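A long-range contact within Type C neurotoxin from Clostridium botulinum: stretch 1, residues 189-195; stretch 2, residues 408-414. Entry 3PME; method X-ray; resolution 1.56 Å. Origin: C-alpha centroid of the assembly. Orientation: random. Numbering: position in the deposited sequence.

Stretch 1 189-195: ENQMLWI
Stretch 2 (408-414) RDPGWVE

The touching residues are at least 215 apart in sequence, and the two stretches bury 234 Å² between them, both sides summed. No direct hydrogen bond crosses the contact. It rests on van der Waals packing and one bridging water. In register, Asn190 sits across from Gly411, with a CA to CA distance of 6.9 Å.

Stretch 1 starts as loop and becomes strand at Leu193. Asn190 has phi/psi of -90/2. Met192 (-161/163), Leu193 (-151/163) and Trp194 (-126/145) are extended, so Met192 and Trp194 both direct CA-to-CB toward stretch 2. Stretch 2 has no regular helix or strand. It forms a type I beta turn from Asp409 to Trp412, with Pro410 at -65/-17 and Gly411 at -84/3. Trp412 N donates to Asp409 O at 3.0 Å and closes the turn. Asp409, chi1 t, also accepts from Gly411 N at OD2, 2.8 Å away.

Pro410 is covered most, by 48 Å². Its fixed phi suits the second position of the turn, and its ring, C-gamma endo, offers an apolar surface. Pro410 CG lies 3.9 Å from Trp194 CZ2, and Pro410 CB lies 4.3 Å from Met192 SD.

Trp194 loses 46 Å². Its chi1 is m and chi2 is -105°, which carries the six-membered part of the indole to the turn. Gly411 N lies at the ring edge, near its plane, 3.8 Å from Trp194 CH2. Asp409 OD2 is 4.3 Å from Trp194 CH2. Glycine suits this place: an ideal CB on Gly411 would come within 3.1 Å of Trp194 CZ3, which is tight.

Met192 is buried. Its p, t, p rotamer (67°, -165°, 68°) folds the long side chain in beside the turn, with Met192 SD 3.8 Å from Pro410 O. The flexible thioether fits here without needing a polar partner.

Asn190 gives up 44 Å². Its CA-to-CB bond points sideways, but chi1 m and chi2 -30° bring the side-chain end nearer. Asn190 OD1 is 3.7 Å from Val413 CG2, a packing contact, while ND2 is hydrogen-bonded elsewhere in the structure. Val413 is extended (-104/131), with chi1 t and CA-to-CB toward stretch 1; its compact branched side chain meets the amide.

Water 1 links the two backbones. Water 1 lies 2.7 Å from Asn190 O and 2.8 Å from Pro410 O, within hydrogen-bonding reach of both carbonyls. It thus bridges two carbonyls that could not hydrogen-bond to each other directly.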

# COMPACT_ATOMS: atom_id res chain seq x y z
N GLU A 189 -1.55 -22.33 1.29
CA GLU A 189 -1.75 -21.66 0.00
C GLU A 189 -1.93 -20.14 0.12
O GLU A 189 -1.56 -19.40 -0.79
CB GLU A 189 -2.94 -22.28 -0.76
CG GLU A 189 -4.27 -22.20 -0.04
CD GLU A 189 -5.43 -22.74 -0.87
OE1 GLU A 189 -5.35 -22.68 -2.12
OE2 GLU A 189 -6.41 -23.23 -0.28
N ASN A 190 -2.50 -19.69 1.23
CA ASN A 190 -2.76 -18.26 1.42
C ASN A 190 -1.59 -17.54 2.09
O ASN A 190 -1.67 -16.34 2.38
CB ASN A 190 -4.03 -18.05 2.23
CG ASN A 190 -5.28 -18.49 1.49
OD1 ASN A 190 -5.33 -18.44 0.26
ND2 ASN A 190 -6.29 -18.91 2.24
N GLN A 191 -0.52 -18.27 2.36
CA GLN A 191 0.66 -17.67 2.97
C GLN A 191 1.67 -17.29 1.89
O GLN A 191 2.21 -18.15 1.19
CB GLN A 191 1.25 -18.60 4.03
CG GLN A 191 0.33 -18.76 5.23
CD GLN A 191 0.88 -19.70 6.29
OE1 GLN A 191 1.50 -20.71 5.98
NE2 GLN A 191 0.63 -19.37 7.55
N MET A 192 1.90 -15.99 1.74
CA MET A 192 2.71 -15.47 0.66
C MET A 192 3.16 -14.07 1.01
O MET A 192 2.61 -13.44 1.90
CB MET A 192 1.90 -15.46 -0.65
CG MET A 192 0.72 -14.47 -0.64
SD MET A 192 -0.47 -14.74 -1.96
CE MET A 192 -1.15 -16.32 -1.46
N LEU A 193 4.18 -13.58 0.32
CA LEU A 193 4.60 -12.20 0.47
C LEU A 193 5.22 -11.70 -0.81
O LEU A 193 5.61 -12.48 -1.68
CB LEU A 193 5.61 -12.06 1.62
CG LEU A 193 6.98 -12.72 1.45
CD1 LEU A 193 7.96 -11.79 0.76
CD2 LEU A 193 7.53 -13.13 2.79
N TRP A 194 5.32 -10.38 -0.91
CA TRP A 194 5.90 -9.71 -2.06
C TRP A 194 6.98 -8.78 -1.55
O TRP A 194 6.83 -8.19 -0.48
CB TRP A 194 4.86 -8.85 -2.79
CG TRP A 194 3.70 -9.58 -3.41
CD1 TRP A 194 3.53 -9.82 -4.74
CD2 TRP A 194 2.54 -10.10 -2.75
NE1 TRP A 194 2.33 -10.48 -4.95
CE2 TRP A 194 1.70 -10.66 -3.74
CE3 TRP A 194 2.11 -10.14 -1.41
CZ2 TRP A 194 0.48 -11.27 -3.44
CZ3 TRP A 194 0.90 -10.74 -1.12
CH2 TRP A 194 0.09 -11.30 -2.14
N ILE A 195 8.05 -8.65 -2.32
CA ILE A 195 9.09 -7.66 -2.06
C ILE A 195 9.28 -6.86 -3.33
O ILE A 195 9.10 -7.38 -4.44
CB ILE A 195 10.40 -8.35 -1.67
CG1 ILE A 195 10.27 -8.95 -0.27
CG2 ILE A 195 11.59 -7.36 -1.70
CD1 ILE A 195 11.39 -9.91 0.10
N ARG A 408 -10.11 -6.89 -3.96
CA ARG A 408 -9.94 -8.27 -3.54
C ARG A 408 -8.53 -8.69 -3.94
O ARG A 408 -8.22 -8.87 -5.11
CB ARG A 408 -11.00 -9.17 -4.17
CG ARG A 408 -12.39 -8.79 -3.69
CD ARG A 408 -13.43 -9.83 -4.07
NE ARG A 408 -13.30 -11.03 -3.26
CZ ARG A 408 -14.19 -11.41 -2.34
NH1 ARG A 408 -15.28 -10.67 -2.13
NH2 ARG A 408 -14.00 -12.52 -1.65
N ASP A 409 -7.67 -8.78 -2.94
CA ASP A 409 -6.24 -8.98 -3.16
C ASP A 409 -5.89 -10.39 -2.67
O ASP A 409 -6.42 -10.84 -1.66
CB ASP A 409 -5.47 -7.91 -2.37
CG ASP A 409 -3.96 -8.00 -2.56
OD1 ASP A 409 -3.40 -7.28 -3.42
OD2 ASP A 409 -3.36 -8.79 -1.84
N PRO A 410 -4.99 -11.10 -3.38
CA PRO A 410 -4.70 -12.49 -3.01
C PRO A 410 -4.04 -12.62 -1.63
O PRO A 410 -4.04 -13.71 -1.05
CB PRO A 410 -3.73 -12.96 -4.10
CG PRO A 410 -3.17 -11.71 -4.69
CD PRO A 410 -4.25 -10.67 -4.57
N GLY A 411 -3.52 -11.52 -1.10
CA GLY A 411 -2.92 -11.51 0.23
C GLY A 411 -3.91 -11.31 1.37
O GLY A 411 -3.54 -11.24 2.54
N TRP A 412 -5.19 -11.25 1.04
CA TRP A 412 -6.21 -11.08 2.05
C TRP A 412 -7.49 -11.78 1.58
O TRP A 412 -8.24 -11.26 0.75
CB TRP A 412 -6.47 -9.59 2.34
CG TRP A 412 -7.43 -9.36 3.48
CD1 TRP A 412 -8.78 -9.60 3.48
CD2 TRP A 412 -7.12 -8.84 4.78
NE1 TRP A 412 -9.32 -9.27 4.70
CE2 TRP A 412 -8.32 -8.81 5.52
CE3 TRP A 412 -5.94 -8.41 5.41
CZ2 TRP A 412 -8.39 -8.34 6.83
CZ3 TRP A 412 -6.00 -7.95 6.72
CH2 TRP A 412 -7.21 -7.93 7.42
N VAL A 413 -7.69 -12.98 2.08
CA VAL A 413 -8.77 -13.82 1.57
C VAL A 413 -9.94 -13.84 2.53
O VAL A 413 -9.77 -14.03 3.73
CB VAL A 413 -8.27 -15.26 1.34
CG1 VAL A 413 -9.44 -16.19 1.04
CG2 VAL A 413 -7.26 -15.28 0.21
N GLU A 414 -11.14 -13.61 1.99
CA GLU A 414 -12.39 -13.75 2.71
C GLU A 414 -13.41 -14.47 1.83
O GLU A 414 -13.30 -14.47 0.60
CB GLU A 414 -12.97 -12.38 3.09
CG GLU A 414 -12.10 -11.52 3.98
CD GLU A 414 -12.74 -10.18 4.31
OE1 GLU A 414 -13.83 -9.88 3.75
OE2 GLU A 414 -12.15 -9.43 5.11
O HOH W 1 -3.55 -14.60 1.51